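Local structure of hydrogenase maturation factor (Thermoanaerobacter tengcongensis, 3VTH) at residues R242-K246 / D350-V354; A400-V405 / V452-A458. The protein probably transfers the carbamoyl group of carbamoyl phosphate, at the expense of ATP, to the C-terminal cysteine of HypE during [NiFe]-hydrogenase maturation. All blocks are in the same frame, centred on the assembly; numbering follows the deposited sequence.

Contact 1: residues R242-K246 / D350-V354; sequences RRRKK and DIADV. With APC (diphosphomethylphosphonic acid adenosyl ester), chain F.
Arg244 reaches across from the last turn of its helix and uses one nitrogen, NH1, to grip the 350-354 loop twice. One N-H of NH1 runs to Ile351 O at 3.1 Å; the other makes a salt bridge to Asp353, with 3.0 Å from NH1 to OD1 and an almost straight bond (167°). Both acceptors lie near the guanidinium plane, at its edge, yet each is met from above its own plane, and guanidinium and carboxylate are turned 67° apart. The Arg244 chain, extended from CG to NE, carries its CD past Asp350 O at 3.5 Å. The second carboxylate oxygen, Asp353 OD2, is held by Ile217 N. Were Arg244 replaced by an alanine, Asp353 would probably keep Ile217 N but lose its cationic mate, and Ile351 O would lose this donor. Closer to the helix, Ile351 CG2 packs against Arg244 CB at 4.1 Å.

Lys245 heads elsewhere: with CG anti to the backbone N (chi1 -165°) and the chain stretched beyond it, NZ donates to O1G of the bound nucleotide analogue APC at 3.1 Å, and also bonds Thr328 OG1 and Ser329 O. Helix 235-245 ends here in a Schellman motif, Lys246 being its C-prime residue, while the loop leads into strand 354-358, beside strand 218-221, with Ile351 and Ala352 resting on Leu228 of strand 226-229.

Contact 2: residues A400-V405 / V452-A458; sequences ASILAV and VDPEVVA
Two neighbouring parallel strands of a mixed sheet in the Kae1-like domain, 402-404 and 456-460, meet here; residues just before the strands, and Val405 just after the first, extend the pairing. Leu403 is bonded through both its backbone N and its backbone O: the N donates to Val456 O at 3.0 Å, and the O accepts from Ala458 N at 2.8 Å. Val405 N continues the pattern to Ala458 O. At the entry to the strands Ser401 O takes Glu455 N at 2.8 Å, a nearly straight bond (169°), with a weak second one from Val456 N. CA-H...O contacts, such as Ile402 CA to Val456 O, fill in between.

On one face Ile402 and Val456 lie side by side pointing the same way, and CG2 of Ile402 reaches the methyl of Ala458 at 4.3 Å; helix 737-749 covers Ile402 and Ala458. On the face of Leu403 and Val457, Leu403 CB sits against Pro454 CG at 3.7 Å. Val457 turns CG2 anti to its backbone N (chi1 61° for CG1), which brings that methyl to Val405 CG1 at 3.6 Å, the two side chains crossing at a slant under helix 466-473. At the start of the two segments one water donates to Ser401 OG, at 2.7 Å, and accepts from Asp453 N; OG is also bonded to Thr416 O.

Strand 402-404 stands between antiparallel 414-417, to which Ile402 and Ala404 are backbone-bonded, and parallel 456-460. The order 420-423, 414-417, 402-404, 456-460, 478-481, with helices on both faces, is characteristic of the actin-like ATPase fold, to whose clan the domain belongs.

Overall arrangement
Along the chain the two contacts come in series: contact 1 closes before contact 2 opens. They share no sheet and do not touch, with centres about 40 Å apart and nearest atoms about 22 Å apart. Contact 1 lies in the YrdC-like (telomere recombination) part, joining helix 235-245 to the loop before strand 354-358, and its Lys245 belongs to the APC pocket near a magnesium ion. Contact 2 lies in the Kae1-like domain, within the six-stranded sheet, and the side chain of Val405 is about 14 Å from the iron and about 14 Å from AP2. The chain holds two separate nucleotide sites: contact 1 supplies Lys245 to the first, while contact 2 stands at a distance from the second.

Contact 1: residues R242-K246 / D350-V354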
loop_
_atom_site.group_PDB
_atom_site.type_symbol
_atom_site.label_atom_id
_atom_site.label_comp_id
_atom_site.label_asym_id
_atom_site.label_seq_id
_atom_site.Cartn_x
_atom_site.Cartn_y
_atom_site.Cartn_z
ATOM N N ARG A 242 22.999 -6.716 -0.313
ATOM C CA ARG A 242 22.425 -7.442 0.822
ATOM C C ARG A 242 23.318 -7.412 2.069
ATOM O O ARG A 242 22.814 -7.251 3.174
ATOM C CB ARG A 242 22.103 -8.897 0.449
ATOM C CG ARG A 242 20.889 -9.050 -0.444
ATOM C CD ARG A 242 20.377 -10.504 -0.480
ATOM N NE ARG A 242 19.179 -10.590 -1.315
ATOM C CZ ARG A 242 17.956 -10.254 -0.916
ATOM N NH1 ARG A 242 17.745 -9.837 0.330
ATOM N NH2 ARG A 242 16.934 -10.346 -1.764
ATOM N N ARG A 243 24.628 -7.572 1.894
ATOM C CA ARG A 243 25.571 -7.519 3.023
ATOM C C ARG A 243 25.604 -6.138 3.685
ATOM O O ARG A 243 25.574 -6.027 4.911
ATOM C CB ARG A 243 26.991 -7.917 2.593
ATOM C CG ARG A 243 27.986 -8.089 3.769
ATOM C CD ARG A 243 29.442 -8.329 3.319
ATOM N NE ARG A 243 29.499 -8.984 2.016
ATOM C CZ ARG A 243 29.843 -8.386 0.878
ATOM N NH1 ARG A 243 30.207 -7.106 0.861
ATOM N NH2 ARG A 243 29.833 -9.084 -0.249
ATOM N N ARG A 244 25.671 -5.095 2.869
ATOM C CA ARG A 244 25.829 -3.744 3.381
ATOM C C ARG A 244 24.538 -3.217 4.008
ATOM O O ARG A 244 24.574 -2.640 5.087
ATOM C CB ARG A 244 26.322 -2.813 2.290
ATOM C CG ARG A 244 27.749 -3.102 1.848
ATOM C CD ARG A 244 28.211 -2.040 0.887
ATOM N NE ARG A 244 29.541 -2.316 0.348
ATOM C CZ ARG A 244 30.095 -1.611 -0.634
ATOM N NH1 ARG A 244 29.433 -0.592 -1.170
ATOM N NH2 ARG A 244 31.308 -1.919 -1.076
ATOM N N LYS A 245 23.403 -3.440 3.349
ATOM C CA LYS A 245 22.109 -3.073 3.927
ATOM C C LYS A 245 21.729 -3.981 5.114
ATOM O O LYS A 245 20.953 -3.574 5.988
ATOM C CB LYS A 245 21.000 -3.036 2.857
ATOM C CG LYS A 245 19.718 -2.315 3.335
ATOM C CD LYS A 245 18.650 -2.138 2.242
ATOM C CE LYS A 245 17.332 -1.678 2.874
ATOM N NZ LYS A 245 16.270 -1.396 1.859
ATOM N N LYS A 246 22.309 -5.181 5.158
ATOM C CA LYS A 246 21.996 -6.203 6.169
ATOM C C LYS A 246 20.570 -6.745 5.971
ATOM O O LYS A 246 19.866 -7.077 6.931
ATOM C CB LYS A 246 22.231 -5.681 7.605
ATOM C CG LYS A 246 23.699 -5.411 7.937
ATOM C CD LYS A 246 23.859 -4.251 8.914
ATOM C CE LYS A 246 25.326 -3.799 9.034
ATOM N NZ LYS A 246 26.103 -4.629 10.001
ATOM N N ASP A 350 28.218 3.767 4.371
ATOM C CA ASP A 350 28.890 2.469 4.289
ATOM C C ASP A 350 28.067 1.502 3.442
ATOM O O ASP A 350 28.329 0.301 3.420
ATOM C CB ASP A 350 29.149 1.886 5.686
ATOM C CG ASP A 350 30.132 2.722 6.511
ATOM O OD1 ASP A 350 31.121 3.258 5.954
ATOM O OD2 ASP A 350 29.927 2.825 7.741
ATOM N N ILE A 351 27.079 2.037 2.733
ATOM C CA ILE A 351 26.200 1.219 1.914
ATOM C C ILE A 351 26.335 1.589 0.439
ATOM O O ILE A 351 26.754 0.762 -0.369
ATOM C CB ILE A 351 24.727 1.309 2.380
ATOM C CG1 ILE A 351 24.611 0.945 3.871
ATOM C CG2 ILE A 351 23.843 0.419 1.519
ATOM C CD1 ILE A 351 23.207 1.112 4.450
ATOM N N ALA A 352 26.001 2.833 0.093
ATOM C CA ALA A 352 26.123 3.283 -1.280
ATOM C C ALA A 352 27.563 3.641 -1.621
ATOM O O ALA A 352 28.316 4.133 -0.773
ATOM C CB ALA A 352 25.205 4.480 -1.531
ATOM N N ASP A 353 27.941 3.388 -2.871
ATOM C CA ASP A 353 29.241 3.813 -3.382
ATOM C C ASP A 353 29.216 5.242 -3.941
ATOM O O ASP A 353 30.179 5.997 -3.778
ATOM C CB ASP A 353 29.717 2.825 -4.444
ATOM C CG ASP A 353 29.919 1.433 -3.872
ATOM O OD1 ASP A 353 30.839 1.283 -3.052
ATOM O OD2 ASP A 353 29.156 0.501 -4.214
ATOM N N VAL A 354 28.118 5.606 -4.602
ATOM C CA VAL A 354 27.957 6.955 -5.175
ATOM C C VAL A 354 26.512 7.412 -5.010
ATOM O O VAL A 354 25.628 6.590 -4.770
ATOM C CB VAL A 354 28.365 7.010 -6.676
ATOM C CG1 VAL A 354 29.829 6.523 -6.881
ATOM C CG2 VAL A 354 27.405 6.179 -7.513
HETATM P PG APC F . 13.841 -2.535 4.820
HETATM O O1G APC F . 13.965 -1.380 3.859
HETATM O O2G APC F . 14.829 -3.636 4.525
HETATM O O3G APC F . 13.820 -2.142 6.269
HETATM P PB APC F . 11.486 -3.248 3.318
HETATM O O1B APC F . 10.954 -1.858 3.163
HETATM O O2B APC F . 10.434 -4.315 3.549
HETATM O O3B APC F . 12.403 -3.250 4.639
HETATM P PA APC F . 12.383 -2.803 0.339
HETATM O O1A APC F . 13.284 -3.486 -0.662
HETATM O O2A APC F . 12.583 -1.337 0.480
HETATM C C3A APC F . 12.576 -3.699 1.927
HETATM O "O5'" APC F . 10.834 -2.972 -0.073
HETATM C "C5'" APC F . 10.379 -3.799 -1.141
HETATM C "C4'" APC F . 9.141 -4.556 -0.667
HETATM O "O4'" APC F . 8.639 -5.277 -1.798
HETATM C "C3'" APC F . 9.509 -5.581 0.409
HETATM O "O3'" APC F . 8.528 -5.627 1.460
HETATM C "C2'" APC F . 9.478 -6.900 -0.335
HETATM O "O2'" APC F . 9.248 -8.024 0.536
HETATM C "C1'" APC F . 8.431 -6.636 -1.416
HETATM N N9 APC F . 8.727 -7.555 -2.509
HETATM C C8 APC F . 9.729 -7.464 -3.425
HETATM N N7 APC F . 9.702 -8.544 -4.246
HETATM C C5 APC F . 8.680 -9.330 -3.846
HETATM C C6 APC F . 8.091 -10.622 -4.261
HETATM N N6 APC F . 8.594 -11.310 -5.307
HETATM N N1 APC F . 7.031 -11.088 -3.564
HETATM C C2 APC F . 6.496 -10.414 -2.525
HETATM N N3 APC F . 6.970 -9.241 -2.076
HETATM C C4 APC F . 8.040 -8.671 -2.698
#

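Contact 2: residues A400-V405 / V452-A458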
loop_
_atom_site.group_PDB
_atom_site.type_symbol
_atom_site.label_atom_id
_atom_site.label_comp_id
_atom_site.label_asym_id
_atom_site.label_seq_id
_atom_site.Cartn_x
_atom_site.Cartn_y
_atom_site.Cartn_z
ATOM N N ALA A 400 -17.845 12.062 14.067
ATOM C CA ALA A 400 -16.808 12.975 14.547
ATOM C C ALA A 400 -15.495 12.445 13.967
ATOM O O ALA A 400 -15.486 11.344 13.450
ATOM C CB ALA A 400 -16.772 12.959 16.085
ATOM N N SER A 401 -14.409 13.214 14.043
ATOM C CA SER A 401 -13.103 12.736 13.552
ATOM C C SER A 401 -12.470 11.706 14.495
ATOM O O SER A 401 -12.367 11.914 15.716
ATOM C CB SER A 401 -12.127 13.886 13.290
ATOM O OG SER A 401 -12.426 14.534 12.060
ATOM N N ILE A 402 -12.051 10.594 13.909
ATOM C CA ILE A 402 -11.433 9.507 14.667
ATOM C C ILE A 402 -10.014 9.318 14.157
ATOM O O ILE A 402 -9.777 9.371 12.956
ATOM C CB ILE A 402 -12.238 8.195 14.509
ATOM C CG1 ILE A 402 -13.528 8.287 15.345
ATOM C CG2 ILE A 402 -11.391 6.946 14.923
ATOM C CD1 ILE A 402 -14.550 7.203 15.042
ATOM N N LEU A 403 -9.068 9.135 15.072
ATOM C CA LEU A 403 -7.754 8.647 14.689
ATOM C C LEU A 403 -7.686 7.157 15.039
ATOM O O LEU A 403 -7.879 6.779 16.184
ATOM C CB LEU A 403 -6.656 9.425 15.426
ATOM C CG LEU A 403 -5.231 8.853 15.371
ATOM C CD1 LEU A 403 -4.648 8.898 13.936
ATOM C CD2 LEU A 403 -4.347 9.630 16.339
ATOM N N ALA A 404 -7.410 6.326 14.040
ATOM C CA ALA A 404 -7.157 4.905 14.248
ATOM C C ALA A 404 -5.659 4.679 14.096
ATOM O O ALA A 404 -5.085 5.024 13.071
ATOM C CB ALA A 404 -7.947 4.072 13.251
ATOM N N VAL A 405 -5.037 4.119 15.136
ATOM C CA VAL A 405 -3.587 4.123 15.259
ATOM C C VAL A 405 -2.920 2.974 14.521
ATOM O O VAL A 405 -1.697 2.984 14.344
ATOM C CB VAL A 405 -3.109 4.169 16.737
ATOM C CG1 VAL A 405 -3.523 5.508 17.407
ATOM C CG2 VAL A 405 -3.587 2.950 17.525
ATOM N N VAL A 452 -7.363 17.745 10.540
ATOM C CA VAL A 452 -8.013 16.775 11.408
ATOM C C VAL A 452 -7.616 17.030 12.866
ATOM O O VAL A 452 -6.431 17.066 13.210
ATOM C CB VAL A 452 -7.642 15.304 11.027
ATOM C CG1 VAL A 452 -8.385 14.312 11.916
ATOM C CG2 VAL A 452 -7.915 15.022 9.537
ATOM N N ASP A 453 -8.612 17.206 13.722
ATOM C CA ASP A 453 -8.382 17.199 15.162
ATOM C C ASP A 453 -9.147 16.014 15.758
ATOM O O ASP A 453 -10.356 16.102 15.991
ATOM C CB ASP A 453 -8.786 18.551 15.792
ATOM C CG ASP A 453 -7.820 19.694 15.421
ATOM O OD1 ASP A 453 -6.691 19.437 14.924
ATOM O OD2 ASP A 453 -8.197 20.864 15.631
ATOM N N PRO A 454 -8.454 14.877 15.967
ATOM C CA PRO A 454 -9.145 13.687 16.432
ATOM C C PRO A 454 -9.938 13.958 17.703
ATOM O O PRO A 454 -9.460 14.658 18.602
ATOM C CB PRO A 454 -8.001 12.708 16.717
ATOM C CG PRO A 454 -6.932 13.128 15.754
ATOM C CD PRO A 454 -7.024 14.621 15.723
ATOM N N GLU A 455 -11.147 13.412 17.752
ATOM C CA GLU A 455 -11.990 13.508 18.948
ATOM C C GLU A 455 -12.025 12.189 19.728
ATOM O O GLU A 455 -12.244 12.178 20.935
ATOM C CB GLU A 455 -13.388 14.001 18.566
ATOM C CG GLU A 455 -13.343 15.444 18.025
ATOM C CD GLU A 455 -14.716 16.088 17.828
ATOM O OE1 GLU A 455 -15.636 15.404 17.325
ATOM O OE2 GLU A 455 -14.869 17.296 18.148
ATOM N N VAL A 456 -11.772 11.082 19.027
ATOM C CA VAL A 456 -11.760 9.758 19.631
ATOM C C VAL A 456 -10.616 8.995 18.970
ATOM O O VAL A 456 -10.343 9.194 17.774
ATOM C CB VAL A 456 -13.122 9.015 19.415
ATOM C CG1 VAL A 456 -13.047 7.567 19.837
ATOM C CG2 VAL A 456 -14.271 9.711 20.193
ATOM N N VAL A 457 -9.931 8.153 19.742
ATOM C CA VAL A 457 -8.842 7.339 19.195
ATOM C C VAL A 457 -9.217 5.856 19.274
ATOM O O VAL A 457 -9.698 5.386 20.318
ATOM C CB VAL A 457 -7.489 7.609 19.909
ATOM C CG1 VAL A 457 -7.572 7.263 21.404
ATOM C CG2 VAL A 457 -6.357 6.781 19.269
ATOM N N ALA A 458 -9.018 5.141 18.166
ATOM C CA ALA A 458 -9.276 3.716 18.100
ATOM C C ALA A 458 -7.934 2.988 18.021
ATOM O O ALA A 458 -6.986 3.451 17.350
ATOM C CB ALA A 458 -10.142 3.369 16.887
HETATM O O HOH W 1 -11.295 16.944 12.596
#